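Local coordinates for putative enoyl-CoA hydratase (Streptomyces coelicolor A3, PDB 3G64), which probably catalyses the hydration of enoyl-CoA thioesters or a related acyl-CoA reaction, as a member of the enoyl-CoA hydratase/isomerase family, at residues F137-P142 and E198-G203; G8-T13 and L56-A61. One frame throughout, in Å; residues are numbered along the deposited sequence.

Contact 1: residues F137-P142 and E198-G203; sequences FRVADP and ELTEEG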
ATOM      1  N   PHE A 137     -11.878  11.707  -3.398  1.00 22.00           N
ATOM      2  CA  PHE A 137     -13.080  10.958  -3.011  1.00 22.75           C
ATOM      3  C   PHE A 137     -13.778  10.410  -4.251  1.00 26.61           C
ATOM      4  O   PHE A 137     -13.884  11.110  -5.266  1.00 24.62           O
ATOM      5  CB  PHE A 137     -14.081  11.822  -2.211  1.00 27.52           C
ATOM      6  CG  PHE A 137     -13.548  12.361  -0.908  1.00 24.90           C
ATOM      7  CD1 PHE A 137     -13.809  11.708   0.292  1.00 26.24           C
ATOM      8  CD2 PHE A 137     -12.804  13.527  -0.882  1.00 24.13           C
ATOM      9  CE1 PHE A 137     -13.325  12.209   1.496  1.00 25.37           C
ATOM     10  CE2 PHE A 137     -12.295  14.042   0.326  1.00 26.23           C
ATOM     11  CZ  PHE A 137     -12.558  13.379   1.512  1.00 29.78           C
ATOM     12  N   ARG A 138     -14.244   9.159  -4.157  1.00 25.60           N
ATOM     13  CA  ARG A 138     -15.115   8.557  -5.168  1.00 23.55           C
ATOM     14  C   ARG A 138     -16.493   8.253  -4.538  1.00 26.92           C
ATOM     15  O   ARG A 138     -16.645   7.348  -3.702  1.00 24.04           O
ATOM     16  CB  ARG A 138     -14.495   7.289  -5.766  1.00 22.86           C
ATOM     17  CG  ARG A 138     -13.312   7.564  -6.766  1.00 21.32           C
ATOM     18  CD  ARG A 138     -12.317   6.387  -6.840  1.00 22.55           C
ATOM     19  NE  ARG A 138     -11.680   6.223  -5.540  1.00 24.35           N
ATOM     20  CZ  ARG A 138     -10.742   7.042  -5.054  1.00 27.22           C
ATOM     21  NH1 ARG A 138     -10.267   6.844  -3.833  1.00 29.77           N
ATOM     22  NH2 ARG A 138     -10.272   8.059  -5.777  1.00 23.48           N
ATOM     23  N   VAL A 139     -17.480   9.040  -4.932  1.00 27.24           N
ATOM     24  CA  VAL A 139     -18.867   8.878  -4.466  1.00 27.80           C
ATOM     25  C   VAL A 139     -19.642   8.198  -5.591  1.00 29.37           C
ATOM     26  O   VAL A 139     -19.841   8.772  -6.654  1.00 28.81           O
ATOM     27  CB  VAL A 139     -19.449  10.252  -4.100  1.00 29.04           C
ATOM     28  CG1 VAL A 139     -20.924  10.166  -3.760  1.00 30.24           C
ATOM     29  CG2 VAL A 139     -18.626  10.872  -2.931  1.00 26.75           C
ATOM     30  N   ALA A 140     -20.056   6.957  -5.360  1.00 27.61           N
ATOM     31  CA  ALA A 140     -20.465   6.073  -6.434  1.00 26.51           C
ATOM     32  C   ALA A 140     -21.828   5.482  -6.163  1.00 29.44           C
ATOM     33  O   ALA A 140     -22.099   5.064  -5.026  1.00 32.95           O
ATOM     34  CB  ALA A 140     -19.453   4.929  -6.558  1.00 22.58           C
ATOM     35  N   ASP A 141     -22.661   5.402  -7.199  1.00 28.70           N
ATOM     36  CA  ASP A 141     -23.932   4.673  -7.080  1.00 29.71           C
ATOM     37  C   ASP A 141     -23.714   3.226  -7.513  1.00 31.63           C
ATOM     38  O   ASP A 141     -22.628   2.890  -8.002  1.00 31.31           O
ATOM     39  CB  ASP A 141     -25.128   5.413  -7.738  1.00 31.85           C
ATOM     40  CG  ASP A 141     -25.389   5.020  -9.193  1.00 35.85           C
ATOM     41  OD1 ASP A 141     -26.296   5.649  -9.806  1.00 36.59           O
ATOM     42  OD2 ASP A 141     -24.715   4.115  -9.731  1.00 33.65           O
ATOM     43  N   PRO A 142     -24.701   2.353  -7.257  1.00 30.03           N
ATOM     44  CA  PRO A 142     -24.528   0.910  -7.463  1.00 26.90           C
ATOM     45  C   PRO A 142     -24.340   0.507  -8.902  1.00 27.15           C
ATOM     46  O   PRO A 142     -23.954  -0.648  -9.124  1.00 28.75           O
ATOM     47  CB  PRO A 142     -25.866   0.317  -6.955  1.00 26.43           C
ATOM     48  CG  PRO A 142     -26.344   1.294  -5.935  1.00 32.12           C
ATOM     49  CD  PRO A 142     -25.909   2.663  -6.462  1.00 30.62           C
ATOM     50  N   GLU A 198     -17.759   6.537  -0.735  1.00 27.75           N
ATOM     51  CA  GLU A 198     -19.151   6.513  -0.284  1.00 28.28           C
ATOM     52  C   GLU A 198     -20.022   5.832  -1.322  1.00 29.08           C
ATOM     53  O   GLU A 198     -20.021   6.219  -2.485  1.00 28.39           O
ATOM     54  CB  GLU A 198     -19.688   7.917  -0.047  1.00 29.36           C
ATOM     55  CG  GLU A 198     -21.160   7.891   0.364  1.00 38.37           C
ATOM     56  CD  GLU A 198     -21.736   9.262   0.617  1.00 43.75           C
ATOM     57  OE1 GLU A 198     -20.967  10.249   0.631  1.00 43.64           O
ATOM     58  OE2 GLU A 198     -22.972   9.341   0.804  1.00 51.31           O
ATOM     59  N   LEU A 199     -20.728   4.789  -0.914  1.00 29.34           N
ATOM     60  CA  LEU A 199     -21.649   4.117  -1.816  1.00 32.81           C
ATOM     61  C   LEU A 199     -23.015   4.750  -1.608  1.00 32.89           C
ATOM     62  O   LEU A 199     -23.487   4.835  -0.491  1.00 36.62           O
ATOM     63  CB  LEU A 199     -21.721   2.622  -1.514  1.00 36.66           C
ATOM     64  CG  LEU A 199     -22.669   1.885  -2.460  1.00 43.57           C
ATOM     65  CD1 LEU A 199     -22.125   1.925  -3.881  1.00 41.11           C
ATOM     66  CD2 LEU A 199     -22.867   0.462  -1.990  1.00 44.91           C
ATOM     67  N   THR A 200     -23.634   5.223  -2.676  1.00 31.08           N
ATOM     68  CA  THR A 200     -24.936   5.857  -2.564  1.00 33.23           C
ATOM     69  C   THR A 200     -26.031   4.951  -3.092  1.00 35.14           C
ATOM     70  O   THR A 200     -25.783   3.861  -3.621  1.00 31.27           O
ATOM     71  CB  THR A 200     -25.000   7.153  -3.369  1.00 34.00           C
ATOM     72  OG1 THR A 200     -25.113   6.835  -4.760  1.00 34.98           O
ATOM     73  CG2 THR A 200     -23.747   7.990  -3.139  1.00 31.14           C
ATOM     74  N   GLU A 201     -27.254   5.438  -2.948  1.00 37.77           N
ATOM     75  CA  GLU A 201     -28.427   4.889  -3.598  1.00 44.03           C
ATOM     76  C   GLU A 201     -28.409   5.193  -5.097  1.00 38.83           C
ATOM     77  O   GLU A 201     -27.843   6.194  -5.537  1.00 38.12           O
ATOM     78  CB  GLU A 201     -29.629   5.594  -2.981  1.00 60.35           C
ATOM     79  CG  GLU A 201     -30.806   4.753  -2.682  1.00 79.06           C
ATOM     80  CD  GLU A 201     -32.009   5.628  -2.322  1.00 92.31           C
ATOM     81  OE1 GLU A 201     -31.927   6.372  -1.314  1.00 93.71           O
ATOM     82  OE2 GLU A 201     -33.021   5.588  -3.059  1.00 94.69           O
ATOM     83  N   GLU A 202     -29.057   4.335  -5.877  1.00 36.20           N
ATOM     84  CA  GLU A 202     -29.202   4.510  -7.328  1.00 38.28           C
ATOM     85  C   GLU A 202     -29.667   5.923  -7.705  1.00 35.68           C
ATOM     86  O   GLU A 202     -30.628   6.439  -7.141  1.00 36.36           O
ATOM     87  CB  GLU A 202     -30.199   3.468  -7.855  1.00 50.11           C
ATOM     88  CG  GLU A 202     -30.328   3.426  -9.369  1.00 66.46           C
ATOM     89  CD  GLU A 202     -29.025   3.026 -10.070  1.00 78.33           C
ATOM     90  OE1 GLU A 202     -28.377   2.038  -9.647  1.00 77.55           O
ATOM     91  OE2 GLU A 202     -28.660   3.701 -11.058  1.00 82.73           O
ATOM     92  N   GLY A 203     -28.974   6.551  -8.650  1.00 32.80           N
ATOM     93  CA  GLY A 203     -29.285   7.915  -9.069  1.00 29.97           C
ATOM     94  C   GLY A 203     -28.916   9.070  -8.142  1.00 31.51           C
ATOM     95  O   GLY A 203     -29.162  10.219  -8.473  1.00 35.42           O
TER
HETATM   96  O   HOH W   1     -27.419   5.576 -12.215  1.00 42.16           O
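Val139 pairs with Glu198, and Ala140 with Leu199, as parallel neighbours at one border of a beta-sheet. Three backbone hydrogen bonds join the strands. Glu198 N reaches Arg138 O over a longish 3.3 Å. Ala140 N bonds to Glu198 O, and Thr200 N closes on Ala140 O at 2.8 Å. Glu198 thus gives to Arg138 and takes from Ala140, the two residues that flank its partner Val139, as in regular parallel pairing.

Nonpolar packing follows the alternation of side chains. On the Val139 face, CG1 of Val139 touches CG2 of Thr200 at 3.6 Å, the two side chains crossing at about a right angle; helix 205-217 covers both through Ala208, a place suited to small beta-branched residues. On the other face lie Ala140, packed against Leu120, and Leu199, whose CD1 comes to 3.3 Å from Ala140 O.

Beyond the strands, polar groups of Asp141 organise the turn. Its OD1 accepts Gly203 N at 3.1 Å, on the anti side and 30° out of the carboxylate plane, while OD2 bonds to Ser143 OG. Glu202 OE2 also approaches OD1, an unfavourable meeting of acceptors that water 1 eases by donating to both; this proximity could raise the pKa of either acid. Thr200 OG1, set between its own N and carbonyl carbon (chi1 75°), donates to Glu201 O and lies against Asp141 CB. Pro142, which has no N-H to satisfy, rests its CD on Thr200 O. Gly203 suits the bend because its phi is positive, 74°.

Parallel edge pairing of this kind, with a helix following strand 198-199 and packing back on the sheet, belongs to the alpha/beta core of the crotonase fold.

Contact 2: residues G8-T13 and L56-A61; sequences GSAAPT and LSRRRA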
ATOM      1  N   GLY A   8      -0.510  38.008 -12.091  1.00 42.37           N
ATOM      2  CA  GLY A   8       0.367  38.892 -12.836  1.00 42.41           C
ATOM      3  C   GLY A   8      -0.263  39.262 -14.161  1.00 44.71           C
ATOM      4  O   GLY A   8      -1.434  39.616 -14.221  1.00 44.68           O
ATOM      5  N   SER A   9       0.515  39.165 -15.231  1.00 41.65           N
ATOM      6  CA  SER A   9       0.028  39.511 -16.551  1.00 37.44           C
ATOM      7  C   SER A   9      -1.057  38.570 -17.050  1.00 36.18           C
ATOM      8  O   SER A   9      -1.941  38.987 -17.771  1.00 40.70           O
ATOM      9  CB  SER A   9       1.191  39.547 -17.545  1.00 35.22           C
ATOM     10  OG  SER A   9       2.178  40.487 -17.125  1.00 35.65           O
ATOM     11  N   ALA A  10      -0.980  37.298 -16.685  1.00 35.08           N
ATOM     12  CA  ALA A  10      -1.925  36.299 -17.174  1.00 33.32           C
ATOM     13  C   ALA A  10      -3.352  36.492 -16.608  1.00 38.60           C
ATOM     14  O   ALA A  10      -3.548  36.504 -15.393  1.00 39.61           O
ATOM     15  CB  ALA A  10      -1.408  34.885 -16.843  1.00 28.95           C
ATOM     16  N   ALA A  11      -4.342  36.616 -17.489  1.00 42.98           N
ATOM     17  CA  ALA A  11      -5.739  36.747 -17.061  1.00 42.96           C
ATOM     18  C   ALA A  11      -6.472  35.411 -17.079  1.00 42.72           C
ATOM     19  O   ALA A  11      -6.154  34.539 -17.893  1.00 40.08           O
ATOM     20  CB  ALA A  11      -6.467  37.730 -17.962  1.00 44.42           C
ATOM     21  N   PRO A  12      -7.489  35.260 -16.213  1.00 43.60           N
ATOM     22  CA  PRO A  12      -8.337  34.057 -16.176  1.00 42.45           C
ATOM     23  C   PRO A  12      -9.042  33.814 -17.504  1.00 39.37           C
ATOM     24  O   PRO A  12      -9.431  34.773 -18.175  1.00 36.31           O
ATOM     25  CB  PRO A  12      -9.386  34.398 -15.114  1.00 43.33           C
ATOM     26  CG  PRO A  12      -8.761  35.469 -14.274  1.00 42.36           C
ATOM     27  CD  PRO A  12      -7.948  36.279 -15.254  1.00 44.42           C
ATOM     28  N   THR A  13      -9.189  32.548 -17.886  1.00 38.13           N
ATOM     29  CA  THR A  13      -9.946  32.193 -19.082  1.00 33.58           C
ATOM     30  C   THR A  13     -11.422  32.535 -18.921  1.00 37.76           C
ATOM     31  O   THR A  13     -12.074  32.024 -18.009  1.00 38.05           O
ATOM     32  CB  THR A  13      -9.801  30.701 -19.355  1.00 30.63           C
ATOM     33  OG1 THR A  13      -8.433  30.439 -19.681  1.00 35.56           O
ATOM     34  CG2 THR A  13     -10.672  30.279 -20.520  1.00 29.40           C
ATOM     35  N   LEU A  56      -7.389  27.312 -11.403  1.00 35.09           N
ATOM     36  CA  LEU A  56      -7.983  27.223 -10.065  1.00 33.62           C
ATOM     37  C   LEU A  56      -6.907  27.091  -8.975  1.00 36.29           C
ATOM     38  O   LEU A  56      -7.082  27.556  -7.857  1.00 31.74           O
ATOM     39  CB  LEU A  56      -8.940  26.038  -9.963  1.00 29.20           C
ATOM     40  CG  LEU A  56     -10.114  26.056 -10.931  1.00 28.34           C
ATOM     41  CD1 LEU A  56     -11.019  24.841 -10.793  1.00 24.75           C
ATOM     42  CD2 LEU A  56     -10.908  27.356 -10.752  1.00 25.38           C
ATOM     43  N   SER A  57      -5.809  26.423  -9.297  1.00 35.47           N
ATOM     44  CA  SER A  57      -4.771  26.179  -8.313  1.00 37.86           C
ATOM     45  C   SER A  57      -4.025  27.464  -7.988  1.00 40.82           C
ATOM     46  O   SER A  57      -3.816  27.778  -6.825  1.00 45.04           O
ATOM     47  CB  SER A  57      -3.771  25.128  -8.803  1.00 37.61           C
ATOM     48  OG  SER A  57      -4.371  23.837  -8.813  1.00 38.93           O
ATOM     49  N   ARG A  58      -3.647  28.214  -9.017  1.00 36.28           N
ATOM     50  CA  ARG A  58      -2.854  29.411  -8.801  1.00 40.48           C
ATOM     51  C   ARG A  58      -3.656  30.510  -8.115  1.00 47.62           C
ATOM     52  O   ARG A  58      -3.095  31.324  -7.393  1.00 53.39           O
ATOM     53  CB  ARG A  58      -2.205  29.900 -10.110  1.00 37.73           C
ATOM     54  CG  ARG A  58      -3.086  30.790 -10.966  1.00 40.81           C
ATOM     55  CD  ARG A  58      -2.447  30.984 -12.342  1.00 42.67           C
ATOM     56  NE  ARG A  58      -3.263  31.839 -13.201  1.00 44.99           N
ATOM     57  CZ  ARG A  58      -3.472  31.603 -14.493  1.00 51.22           C
ATOM     58  NH1 ARG A  58      -2.938  30.528 -15.076  1.00 51.85           N
ATOM     59  NH2 ARG A  58      -4.241  32.423 -15.203  1.00 55.15           N
ATOM     60  N   ARG A  59      -4.968  30.523  -8.318  1.00 45.49           N
ATOM     61  CA  ARG A  59      -5.806  31.537  -7.685  1.00 51.31           C
ATOM     62  C   ARG A  59      -6.420  31.045  -6.367  1.00 48.74           C
ATOM     63  O   ARG A  59      -7.139  31.788  -5.721  1.00 46.25           O
ATOM     64  CB  ARG A  59      -6.915  32.025  -8.631  1.00 57.43           C
ATOM     65  CG  ARG A  59      -6.428  32.571  -9.969  1.00 64.77           C
ATOM     66  CD  ARG A  59      -7.595  32.992 -10.856  1.00 75.17           C
ATOM     67  NE  ARG A  59      -8.779  32.173 -10.600  1.00 86.97           N
ATOM     68  CZ  ARG A  59      -9.879  32.166 -11.352  1.00 93.28           C
ATOM     69  NH1 ARG A  59      -9.956  32.936 -12.430  1.00 96.83           N
ATOM     70  NH2 ARG A  59     -10.906  31.384 -11.029  1.00 92.26           N
ATOM     71  N   ARG A  60      -6.108  29.809  -5.971  1.00 50.43           N
ATOM     72  CA  ARG A  60      -6.703  29.184  -4.786  1.00 56.07           C
ATOM     73  C   ARG A  60      -8.187  29.568  -4.724  1.00 57.22           C
ATOM     74  O   ARG A  60      -8.706  30.094  -3.725  1.00 51.76           O
ATOM     75  CB  ARG A  60      -5.937  29.540  -3.504  1.00 63.27           C
ATOM     76  CG  ARG A  60      -6.173  28.533  -2.376  1.00 68.84           C
ATOM     77  CD  ARG A  60      -5.456  28.889  -1.087  1.00 71.52           C
ATOM     78  NE  ARG A  60      -4.110  28.331  -1.061  1.00 76.36           N
ATOM     79  CZ  ARG A  60      -3.792  27.133  -0.568  1.00 81.64           C
ATOM     80  NH1 ARG A  60      -4.726  26.345  -0.054  1.00 81.71           N
ATOM     81  NH2 ARG A  60      -2.529  26.718  -0.588  1.00 84.46           N
ATOM     82  N   ALA A  61      -8.854  29.266  -5.832  1.00 55.46           N
ATOM     83  CA  ALA A  61     -10.133  29.846  -6.172  1.00 55.43           C
ATOM     84  C   ALA A  61     -11.289  29.206  -5.390  1.00 52.71           C
ATOM     85  O   ALA A  61     -12.164  29.893  -4.866  1.00 56.19           O
ATOM     86  CB  ALA A  61     -10.345  29.705  -7.691  1.00 51.90           C
TER
HETATM   87  O   HOH W   2      -4.674  32.293 -18.280  1.00 50.59           O
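Pro12 and Arg59 meet most closely, CB of the proline ring lying 3.1 Å from Arg59 NH1, near the guanidinium plane and at its edge. Arg59 starts with CG beside its backbone N, and a bend at chi3 (-31°) sets NE off the line of the chain. The two side chains cross at about a right angle. NH1 also forms a salt bridge with Glu55, whose other carboxylate oxygen accepts Thr13 N, so a single acid serves both the arginine and the N-terminal segment.

Arg58 is built differently. Its CG sits between the backbone N and the carbonyl carbon (chi1 85°), and from there the chain runs extended to NE, the reach needed to span the distance from the helix end. Ala10 CB lies over one face of the guanidinium, 4.1 Å from NH2. Ala11 O stands at the edge, 3.9 Å from NH2, and water 2 bridges the two: it donates to Ala11 O at 2.7 Å and accepts from NH2 at 3.1 Å.

Long, flexible arginines suit such a surface, where small Ala and Pro side chains offer carbon while water and Glu55 supply the polar partners. The chemistry implies a small surface association, water-bridged at Arg58 and tied through Glu55 at Arg59.

Overall arrangement
The two contacts lie on opposite sides of the chain's centre, their own centres about 32 Å apart and their nearest atoms about 14 Å apart. They share no helix or strand. Contact 1 is partly buried and joins two strands of the main sheet, so regular backbone bonding dominates, with the Asp141-Glu202 carboxylate pair and its water at the outer turn. Contact 2 is a surface contact in which an irregular N-terminal segment lies against the end of helix 43-58; arginine tips, one bridging water and the nearby Glu55 hold it, over roughly a third of the area. Sheet-edge backbone pairing thus contrasts with peripheral, side-chain-led docking.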